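Local coordinates for protein kojibiose phosphorylase (Gut metagenome, PDB 6W0P) that is a carbohydrate-active phosphorylase of glycoside hydrolase family 65, built from an N-terminal beta-rich domain, a helical catalytic domain and a C-terminal domain, at residues Ile63-Ala67 and Arg81-Ile86; Ile56-Phe60 and Thr85-Phe91; Gln134-Ile140 and Ile157-Ile163. The contacts are given in a common frame with arbitrary orientation. Numbering follows the deposited sequence.

Overall arrangement
All three contacts lie in the N-terminal domain. Contacts 1 and 2 are neighbours, with centres about 13 Å apart. They share Thr85, Ile86 and one water, and along the chain contact 1 is nested inside the loop that contact 2 closes. Contact 1 is a short two-stranded pairing, partly buried, with an aromatic cluster on one face. Contact 2 is buried; a strand meets an irregular segment there through a few direct bonds, three waters and two phenylalanines. Contact 3 follows later in the chain, its centre about 30 Å from that of contact 2. It is a regular hairpin far from the chain centre, mainly apolar on its inner face, with lysines and a glutamate on the outer.

Contact 1 (Ile63-Ala67 and Arg81-Ile86); sequences IYEYA and RTHFTI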
loop_
_atom_site.group_PDB
_atom_site.type_symbol
_atom_site.label_atom_id
_atom_site.label_comp_id
_atom_site.label_asym_id
_atom_site.label_seq_id
_atom_site.Cartn_x
_atom_site.Cartn_y
_atom_site.Cartn_z
ATOM N N ILE A 63 -20.337 5.507 -19.211
ATOM C CA ILE A 63 -19.510 6.598 -19.790
ATOM C C ILE A 63 -18.467 6.966 -18.738
ATOM O O ILE A 63 -18.849 7.463 -17.680
ATOM C CB ILE A 63 -20.367 7.798 -20.213
ATOM C CG1 ILE A 63 -21.187 7.480 -21.465
ATOM C CG2 ILE A 63 -19.496 9.023 -20.397
ATOM C CD1 ILE A 63 -20.374 7.071 -22.692
ATOM N N TYR A 64 -17.207 6.660 -19.023
ATOM C CA TYR A 64 -16.140 6.550 -18.010
ATOM C C TYR A 64 -14.820 6.964 -18.649
ATOM O O TYR A 64 -14.714 6.961 -19.910
ATOM C CB TYR A 64 -16.083 5.118 -17.482
ATOM C CG TYR A 64 -15.335 4.155 -18.364
ATOM C CD1 TYR A 64 -15.952 3.521 -19.428
ATOM C CD2 TYR A 64 -13.997 3.885 -18.134
ATOM C CE1 TYR A 64 -15.250 2.654 -20.251
ATOM C CE2 TYR A 64 -13.285 3.016 -18.937
ATOM C CZ TYR A 64 -13.909 2.403 -20.004
ATOM O OH TYR A 64 -13.194 1.537 -20.782
ATOM N N GLU A 65 -13.863 7.328 -17.799
ATOM C CA GLU A 65 -12.463 7.611 -18.186
ATOM C C GLU A 65 -11.522 6.930 -17.190
ATOM O O GLU A 65 -11.970 6.573 -16.072
ATOM C CB GLU A 65 -12.172 9.116 -18.213
ATOM C CG GLU A 65 -12.045 9.674 -19.613
ATOM C CD GLU A 65 -11.143 8.878 -20.535
ATOM O OE1 GLU A 65 -11.536 8.673 -21.693
ATOM O OE2 GLU A 65 -10.064 8.452 -20.085
ATOM N N TYR A 66 -10.250 6.843 -17.580
ATOM C CA TYR A 66 -9.133 6.389 -16.725
ATOM C C TYR A 66 -8.521 7.583 -15.988
ATOM O O TYR A 66 -8.698 8.753 -16.404
ATOM C CB TYR A 66 -8.120 5.652 -17.589
ATOM C CG TYR A 66 -8.550 4.282 -18.037
ATOM C CD1 TYR A 66 -8.447 3.190 -17.184
ATOM C CD2 TYR A 66 -9.022 4.060 -19.318
ATOM C CE1 TYR A 66 -8.817 1.916 -17.586
ATOM C CE2 TYR A 66 -9.382 2.789 -19.742
ATOM C CZ TYR A 66 -9.286 1.715 -18.873
ATOM O OH TYR A 66 -9.642 0.458 -19.272
ATOM N N ALA A 67 -7.820 7.302 -14.889
ATOM C CA ALA A 67 -6.941 8.285 -14.229
ATOM C C ALA A 67 -6.012 8.884 -15.288
ATOM O O ALA A 67 -5.570 8.143 -16.169
ATOM C CB ALA A 67 -6.169 7.638 -13.115
ATOM N N ARG A 81 -3.896 2.206 -12.906
ATOM C CA ARG A 81 -4.803 3.222 -13.499
ATOM C C ARG A 81 -6.273 2.845 -13.228
ATOM O O ARG A 81 -6.832 1.988 -13.937
ATOM C CB ARG A 81 -4.404 3.364 -14.970
ATOM C CG ARG A 81 -5.186 4.407 -15.750
ATOM C CD ARG A 81 -4.852 4.324 -17.233
ATOM N NE ARG A 81 -3.427 4.146 -17.490
ATOM C CZ ARG A 81 -2.912 3.409 -18.480
ATOM N NH1 ARG A 81 -3.702 2.754 -19.317
ATOM N NH2 ARG A 81 -1.598 3.311 -18.617
ATOM N N THR A 82 -6.875 3.486 -12.225
ATOM C CA THR A 82 -8.299 3.312 -11.856
ATOM C C THR A 82 -9.164 3.921 -12.961
ATOM O O THR A 82 -8.627 4.643 -13.832
ATOM C CB THR A 82 -8.598 3.917 -10.477
ATOM O OG1 THR A 82 -9.856 3.388 -10.046
ATOM C CG2 THR A 82 -8.625 5.435 -10.488
ATOM N N HIS A 83 -10.459 3.621 -12.957
ATOM C CA HIS A 83 -11.421 4.268 -13.884
ATOM C C HIS A 83 -12.660 4.653 -13.093
ATOM O O HIS A 83 -12.809 4.167 -11.950
ATOM C CB HIS A 83 -11.702 3.385 -15.100
ATOM C CG HIS A 83 -12.464 2.158 -14.758
ATOM N ND1 HIS A 83 -11.850 1.013 -14.312
ATOM C CD2 HIS A 83 -13.783 1.901 -14.789
ATOM C CE1 HIS A 83 -12.759 0.094 -14.103
ATOM N NE2 HIS A 83 -13.957 0.622 -14.367
ATOM N N PHE A 84 -13.467 5.538 -13.672
ATOM C CA PHE A 84 -14.607 6.201 -12.987
ATOM C C PHE A 84 -15.611 6.713 -14.028
ATOM O O PHE A 84 -15.181 7.099 -15.134
ATOM C CB PHE A 84 -14.068 7.305 -12.067
ATOM C CG PHE A 84 -12.915 8.093 -12.641
ATOM C CD1 PHE A 84 -13.136 9.131 -13.532
ATOM C CD2 PHE A 84 -11.607 7.790 -12.296
ATOM C CE1 PHE A 84 -12.077 9.845 -14.074
ATOM C CE2 PHE A 84 -10.549 8.502 -12.840
ATOM C CZ PHE A 84 -10.785 9.520 -13.740
ATOM N N THR A 85 -16.898 6.692 -13.663
ATOM C CA THR A 85 -18.047 7.337 -14.362
ATOM C C THR A 85 -17.840 8.847 -14.291
ATOM O O THR A 85 -17.574 9.337 -13.193
ATOM C CB THR A 85 -19.370 6.897 -13.725
ATOM O OG1 THR A 85 -19.368 5.475 -13.616
ATOM C CG2 THR A 85 -20.598 7.291 -14.512
ATOM N N ILE A 86 -17.900 9.548 -15.426
ATOM C CA ILE A 86 -17.438 10.968 -15.508
ATOM C C ILE A 86 -18.646 11.914 -15.558
ATOM O O ILE A 86 -19.667 11.615 -16.209
ATOM C CB ILE A 86 -16.468 11.184 -16.684
ATOM C CG1 ILE A 86 -17.034 10.640 -17.997
ATOM C CG2 ILE A 86 -15.110 10.583 -16.365
ATOM C CD1 ILE A 86 -16.231 11.005 -19.223
HETATM O O HOH W 1 -21.021 9.478 -16.979
#
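Strands 64-66 and 83-85 run antiparallel, their axes 4.7 Å apart at closest approach and their directions 156° apart. Glu65 and Phe84 form the hydrogen-bonded pair: Glu65 N to Phe84 O and Phe84 N to Glu65 O are both 3.0 Å. Two further backbone bonds flank this pair: Ile86 N to Ile63 O at 3.2 Å and Ala67 N to Thr82 O at 3.0 Å. Tyr64, Tyr66 and His83 cluster on one face. The His83 ring turns its edge toward the Tyr66 face in an offset edge-to-face pair, centroids 6.0 Å apart. On the other face Phe84 has Glu65 O over its ring, and Ile86 CG2 lies 3.8 Å from Glu65 CB. This small sheet joins two domains. On the Tyr64 and His83 face, His83 NE2 bonds Arg401 N and Tyr64 OH bonds Asn402, both in the central catalytic domain. On the Glu65 side, OE1 takes Thr206 N and Thr207 N of the N-terminal domain, while Ile63 and Ile86 pack on Trp186 of strand 186-194.

Contact 2 (Ile56-Phe60 and Thr85-Phe91); sequences IGTYF and TINSVNF
Segment 56-60 is extended and becomes strand 58-60. Segment 85-91 has mostly extended backbone angles, Phe91 excepted (phi/psi -106/7). The end-to-end directions are 111° apart, and the nearest CA atoms are those of Thr58 and Ser88, at 5.3 Å. Ile56 points toward the other segment, and its CG2 lies 3.6 Å from Asn90 ND2. Thr58 is the hub. Its N donates to Asn87 OD1 at 3.0 Å, with Asn87 in a t rotamer, and its O accepts from Ser88 N at 2.7 Å. An asparagine side chain thus pairs with the strand backbone, and its ND2 bonds Leu178 O. Thr58 OG1 (chi1 m) binds two waters, at 2.7 and 2.8 Å. The first also bonds Asn87 OD1 at 2.9 Å and Ser88 O at 2.8 Å, the second Phe91 N at 3.0 Å. Thr58 CG2 is 3.2 Å from Val89 O and 3.5 Å from Phe91 CE2. Tyr59 (m) sets its ring edge against Ile86; Tyr59 CD1 lies 3.7 Å from Ile86 O. Phe60 (m) turns its edge to Ser88 and Val89, Phe60 CE2 to Ser88 CB being 3.6 Å, and its CZ lies 4.3 Å from Phe91 CE2. A third water joins Phe60 N (2.9 Å) to Ile86 O (2.6 Å). Strand 40-42 pairs with strand 58-60, while Phe60, Val89 and Phe91 pack on strand 245-256 of the large antiparallel sheet.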
loop_
_atom_site.group_PDB
_atom_site.type_symbol
_atom_site.label_atom_id
_atom_site.label_comp_id
_atom_site.label_asym_id
_atom_site.label_seq_id
_atom_site.Cartn_x
_atom_site.Cartn_y
_atom_site.Cartn_z
ATOM N N ILE A 56 -22.167 19.807 -9.106
ATOM C CA ILE A 56 -22.880 19.621 -10.399
ATOM C C ILE A 56 -22.474 18.252 -10.949
ATOM O O ILE A 56 -21.251 17.953 -11.033
ATOM C CB ILE A 56 -22.586 20.745 -11.402
ATOM C CG1 ILE A 56 -23.088 22.098 -10.886
ATOM C CG2 ILE A 56 -23.197 20.385 -12.737
ATOM C CD1 ILE A 56 -22.730 23.278 -11.766
ATOM N N GLY A 57 -23.465 17.457 -11.318
ATOM C CA GLY A 57 -23.265 16.017 -11.550
ATOM C C GLY A 57 -24.334 15.491 -12.475
ATOM O O GLY A 57 -25.502 15.461 -12.043
ATOM N N THR A 58 -23.934 15.210 -13.715
ATOM C CA THR A 58 -24.742 14.554 -14.766
ATOM C C THR A 58 -23.950 13.330 -15.225
ATOM O O THR A 58 -22.800 13.524 -15.655
ATOM C CB THR A 58 -25.055 15.508 -15.930
ATOM O OG1 THR A 58 -25.609 16.722 -15.412
ATOM C CG2 THR A 58 -26.004 14.888 -16.935
ATOM N N TYR A 59 -24.506 12.125 -15.119
ATOM C CA TYR A 59 -23.760 10.905 -15.497
ATOM C C TYR A 59 -24.600 10.043 -16.408
ATOM O O TYR A 59 -25.822 10.080 -16.302
ATOM C CB TYR A 59 -23.333 10.145 -14.252
ATOM C CG TYR A 59 -22.897 11.044 -13.123
ATOM C CD1 TYR A 59 -21.610 11.566 -13.083
ATOM C CD2 TYR A 59 -23.769 11.377 -12.100
ATOM C CE1 TYR A 59 -21.196 12.361 -12.030
ATOM C CE2 TYR A 59 -23.371 12.186 -11.045
ATOM C CZ TYR A 59 -22.077 12.676 -11.011
ATOM O OH TYR A 59 -21.672 13.456 -9.977
ATOM N N PHE A 60 -23.910 9.274 -17.234
ATOM C CA PHE A 60 -24.459 8.250 -18.144
ATOM C C PHE A 60 -23.817 6.919 -17.781
ATOM O O PHE A 60 -22.579 6.863 -17.729
ATOM C CB PHE A 60 -24.194 8.639 -19.597
ATOM C CG PHE A 60 -24.856 9.934 -19.999
ATOM C CD1 PHE A 60 -26.148 9.938 -20.512
ATOM C CD2 PHE A 60 -24.204 11.148 -19.819
ATOM C CE1 PHE A 60 -26.771 11.132 -20.863
ATOM C CE2 PHE A 60 -24.824 12.340 -20.173
ATOM C CZ PHE A 60 -26.102 12.332 -20.705
ATOM N N THR A 85 -16.898 6.692 -13.663
ATOM C CA THR A 85 -18.047 7.337 -14.362
ATOM C C THR A 85 -17.840 8.847 -14.291
ATOM O O THR A 85 -17.574 9.337 -13.193
ATOM C CB THR A 85 -19.370 6.897 -13.725
ATOM O OG1 THR A 85 -19.368 5.475 -13.616
ATOM C CG2 THR A 85 -20.598 7.291 -14.512
ATOM N N ILE A 86 -17.900 9.548 -15.426
ATOM C CA ILE A 86 -17.438 10.968 -15.508
ATOM C C ILE A 86 -18.646 11.914 -15.558
ATOM O O ILE A 86 -19.667 11.615 -16.209
ATOM C CB ILE A 86 -16.468 11.184 -16.684
ATOM C CG1 ILE A 86 -17.034 10.640 -17.997
ATOM C CG2 ILE A 86 -15.110 10.583 -16.365
ATOM C CD1 ILE A 86 -16.231 11.005 -19.223
ATOM N N ASN A 87 -18.530 13.021 -14.838
ATOM C CA ASN A 87 -19.443 14.173 -14.986
ATOM C C ASN A 87 -19.492 14.470 -16.484
ATOM O O ASN A 87 -18.399 14.504 -17.150
ATOM C CB ASN A 87 -18.973 15.351 -14.139
ATOM C CG ASN A 87 -20.034 16.411 -13.957
ATOM O OD1 ASN A 87 -21.187 16.210 -14.358
ATOM N ND2 ASN A 87 -19.619 17.562 -13.423
ATOM N N SER A 88 -20.706 14.606 -17.008
ATOM C CA SER A 88 -20.982 14.775 -18.454
ATOM C C SER A 88 -21.829 16.024 -18.659
ATOM O O SER A 88 -22.049 16.785 -17.698
ATOM C CB SER A 88 -21.654 13.549 -19.012
ATOM O OG SER A 88 -20.910 12.395 -18.685
ATOM N N VAL A 89 -22.317 16.204 -19.875
ATOM C CA VAL A 89 -22.963 17.471 -20.299
ATOM C C VAL A 89 -23.997 17.887 -19.248
ATOM O O VAL A 89 -24.931 17.120 -18.965
ATOM C CB VAL A 89 -23.542 17.341 -21.720
ATOM C CG1 VAL A 89 -24.528 16.180 -21.855
ATOM C CG2 VAL A 89 -24.152 18.653 -22.194
ATOM N N ASN A 90 -23.822 19.078 -18.683
ATOM C CA ASN A 90 -24.869 19.749 -17.864
ATOM C C ASN A 90 -25.927 20.330 -18.818
ATOM O O ASN A 90 -25.614 21.341 -19.474
ATOM C CB ASN A 90 -24.250 20.836 -16.979
ATOM C CG ASN A 90 -25.283 21.573 -16.151
ATOM O OD1 ASN A 90 -26.483 21.385 -16.342
ATOM N ND2 ASN A 90 -24.818 22.390 -15.214
ATOM N N PHE A 91 -27.096 19.688 -18.949
ATOM C CA PHE A 91 -28.140 20.053 -19.951
ATOM C C PHE A 91 -29.315 20.753 -19.266
ATOM O O PHE A 91 -30.323 20.995 -19.927
ATOM C CB PHE A 91 -28.594 18.830 -20.747
ATOM C CG PHE A 91 -29.026 17.638 -19.932
ATOM C CD1 PHE A 91 -30.227 17.643 -19.233
ATOM C CD2 PHE A 91 -28.244 16.490 -19.894
ATOM C CE1 PHE A 91 -30.611 16.547 -18.482
ATOM C CE2 PHE A 91 -28.642 15.387 -19.159
ATOM C CZ PHE A 91 -29.826 15.412 -18.461
HETATM O O HOH W 2 -23.195 18.033 -15.457
HETATM O O HOH W 3 -27.861 17.867 -16.706
HETATM O O HOH W 1 -21.021 9.478 -16.979
#

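Contact 3 (Gln134-Ile140 and Ile157-Ile163); sequences QAKIKII and ISFESDI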
loop_
_atom_site.group_PDB
_atom_site.type_symbol
_atom_site.label_atom_id
_atom_site.label_comp_id
_atom_site.label_asym_id
_atom_site.label_seq_id
_atom_site.Cartn_x
_atom_site.Cartn_y
_atom_site.Cartn_z
ATOM N N GLN A 134 -36.878 46.459 -7.907
ATOM C CA GLN A 134 -38.247 46.927 -7.572
ATOM C C GLN A 134 -39.235 45.777 -7.795
ATOM O O GLN A 134 -40.414 45.999 -7.581
ATOM C CB GLN A 134 -38.626 48.160 -8.410
ATOM C CG GLN A 134 -37.623 49.312 -8.327
ATOM C CD GLN A 134 -37.156 49.590 -6.916
ATOM O OE1 GLN A 134 -35.984 49.401 -6.578
ATOM N NE2 GLN A 134 -38.081 50.022 -6.070
ATOM N N ALA A 135 -38.745 44.622 -8.238
ATOM C CA ALA A 135 -39.549 43.489 -8.746
ATOM C C ALA A 135 -39.488 42.325 -7.762
ATOM O O ALA A 135 -38.421 42.116 -7.145
ATOM C CB ALA A 135 -39.053 43.056 -10.105
ATOM N N LYS A 136 -40.613 41.626 -7.631
ATOM C CA LYS A 136 -40.711 40.260 -7.066
ATOM C C LYS A 136 -41.061 39.307 -8.220
ATOM O O LYS A 136 -42.187 39.440 -8.786
ATOM C CB LYS A 136 -41.752 40.228 -5.943
ATOM C CG LYS A 136 -41.449 41.182 -4.809
ATOM C CD LYS A 136 -42.259 40.918 -3.578
ATOM C CE LYS A 136 -42.201 42.100 -2.628
ATOM N NZ LYS A 136 -42.719 41.754 -1.283
ATOM N N ILE A 137 -40.115 38.434 -8.592
ATOM C CA ILE A 137 -40.299 37.430 -9.677
ATOM C C ILE A 137 -40.365 36.020 -9.064
ATOM O O ILE A 137 -39.355 35.525 -8.510
ATOM C CB ILE A 137 -39.204 37.577 -10.735
ATOM C CG1 ILE A 137 -38.865 39.053 -10.997
ATOM C CG2 ILE A 137 -39.609 36.847 -12.008
ATOM C CD1 ILE A 137 -37.879 39.272 -12.113
ATOM N N LYS A 138 -41.545 35.411 -9.135
ATOM C CA LYS A 138 -41.764 33.991 -8.756
ATOM C C LYS A 138 -41.240 33.098 -9.892
ATOM O O LYS A 138 -41.724 33.209 -11.037
ATOM C CB LYS A 138 -43.239 33.770 -8.428
ATOM C CG LYS A 138 -43.491 32.573 -7.527
ATOM C CD LYS A 138 -44.888 32.026 -7.667
ATOM C CE LYS A 138 -45.054 30.652 -7.053
ATOM N NZ LYS A 138 -46.367 30.094 -7.442
ATOM N N ILE A 139 -40.210 32.308 -9.590
ATOM C CA ILE A 139 -39.546 31.366 -10.538
ATOM C C ILE A 139 -40.009 29.963 -10.170
ATOM O O ILE A 139 -39.823 29.588 -8.997
ATOM C CB ILE A 139 -38.006 31.413 -10.424
ATOM C CG1 ILE A 139 -37.437 32.833 -10.469
ATOM C CG2 ILE A 139 -37.371 30.495 -11.467
ATOM C CD1 ILE A 139 -37.817 33.590 -11.679
ATOM N N ILE A 140 -40.510 29.194 -11.133
ATOM C CA ILE A 140 -40.733 27.733 -10.946
ATOM C C ILE A 140 -39.873 27.014 -11.978
ATOM O O ILE A 140 -40.068 27.278 -13.161
ATOM C CB ILE A 140 -42.216 27.352 -11.080
ATOM C CG1 ILE A 140 -43.148 28.277 -10.293
ATOM C CG2 ILE A 140 -42.414 25.896 -10.697
ATOM C CD1 ILE A 140 -44.630 28.121 -10.671
ATOM N N ILE A 157 -39.429 26.146 -17.265
ATOM C CA ILE A 157 -39.097 27.370 -16.493
ATOM C C ILE A 157 -40.241 28.363 -16.709
ATOM O O ILE A 157 -40.514 28.715 -17.877
ATOM C CB ILE A 157 -37.741 27.949 -16.938
ATOM C CG1 ILE A 157 -36.641 26.887 -16.952
ATOM C CG2 ILE A 157 -37.368 29.128 -16.060
ATOM C CD1 ILE A 157 -35.426 27.273 -17.761
ATOM N N SER A 158 -40.877 28.779 -15.616
ATOM C CA SER A 158 -41.904 29.843 -15.591
ATOM C C SER A 158 -41.438 31.039 -14.738
ATOM O O SER A 158 -40.765 30.842 -13.708
ATOM C CB SER A 158 -43.191 29.303 -15.099
ATOM O OG SER A 158 -43.200 29.302 -13.694
ATOM N N PHE A 159 -41.822 32.242 -15.160
ATOM C CA PHE A 159 -41.508 33.532 -14.506
ATOM C C PHE A 159 -42.835 34.237 -14.212
ATOM O O PHE A 159 -43.707 34.260 -15.104
ATOM C CB PHE A 159 -40.622 34.369 -15.432
ATOM C CG PHE A 159 -39.277 33.774 -15.775
ATOM C CD1 PHE A 159 -38.169 34.012 -14.981
ATOM C CD2 PHE A 159 -39.103 33.021 -16.920
ATOM C CE1 PHE A 159 -36.932 33.488 -15.308
ATOM C CE2 PHE A 159 -37.865 32.492 -17.243
ATOM C CZ PHE A 159 -36.779 32.733 -16.441
ATOM N N GLU A 160 -43.027 34.741 -12.996
ATOM C CA GLU A 160 -44.202 35.606 -12.712
ATOM C C GLU A 160 -43.738 36.815 -11.904
ATOM O O GLU A 160 -43.463 36.643 -10.693
ATOM C CB GLU A 160 -45.326 34.857 -11.995
ATOM C CG GLU A 160 -46.574 35.721 -11.823
ATOM C CD GLU A 160 -47.849 34.983 -11.437
ATOM O OE1 GLU A 160 -47.879 33.736 -11.564
ATOM O OE2 GLU A 160 -48.805 35.663 -10.991
ATOM N N SER A 161 -43.668 37.981 -12.561
ATOM C CA SER A 161 -43.254 39.277 -11.968
ATOM C C SER A 161 -44.474 40.011 -11.416
ATOM O O SER A 161 -45.523 39.981 -12.082
ATOM C CB SER A 161 -42.538 40.127 -12.981
ATOM O OG SER A 161 -41.882 41.207 -12.336
ATOM N N ASP A 162 -44.342 40.643 -10.250
ATOM C CA ASP A 162 -45.405 41.517 -9.672
ATOM C C ASP A 162 -45.428 42.869 -10.412
ATOM O O ASP A 162 -46.431 43.566 -10.277
ATOM C CB ASP A 162 -45.288 41.663 -8.144
ATOM C CG ASP A 162 -44.053 42.411 -7.642
ATOM O OD1 ASP A 162 -43.118 42.662 -8.464
ATOM O OD2 ASP A 162 -44.020 42.743 -6.427
ATOM N N ILE A 163 -44.391 43.242 -11.170
ATOM C CA ILE A 163 -44.391 44.480 -12.022
ATOM C C ILE A 163 -43.957 44.124 -13.438
ATOM O O ILE A 163 -43.271 43.123 -13.600
ATOM C CB ILE A 163 -43.483 45.597 -11.467
ATOM C CG1 ILE A 163 -42.022 45.155 -11.384
ATOM C CG2 ILE A 163 -43.984 46.118 -10.131
ATOM C CD1 ILE A 163 -41.069 46.258 -11.001
HETATM O O HOH W 4 -43.657 31.303 -12.173
#
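This is a beta hairpin in the large antiparallel sheet of the N-terminal domain, formed by strands 135-145 and 152-161. The paired parts lie 4.4 Å apart at closest approach, their directions 158° apart. Lys138 with Glu160 and Ile140 with Ser158 are hydrogen-bonded pairs. Lys138 N to Glu160 O and Glu160 N to Lys138 O are both 2.8 Å; Ile140 N to Ser158 O is 3.1 Å and Ser158 N to Ile140 O 3.0 Å. The face bearing Ile137, Ile139, Phe159 and Ser161 is the apolar one. The Phe159 ring is its main bump. Ile139 CD1 packs obliquely against it, 3.3 Å from Phe159 CD1, while Ile137 CG2 meets the ring edge. Ile167 and Leu169 of strand 165-174 and Leu237 and Leu239 of strand 230-239 press on Phe159, as between the layers of a beta sandwich. Ala135 CB fits against Ile163 CG1 at 3.9 Å. The opposite face carries Lys138, Glu160, Ile140 and Ser158. There Ile140 CB lies 3.4 Å from Ser158 OG, and a water joins Ser158 OG to Lys138 O. Past the strand end, Asp162 N donates to Lys136 O at 2.9 Å, and Lys136 N to Asp162 OD1 at 2.8 Å.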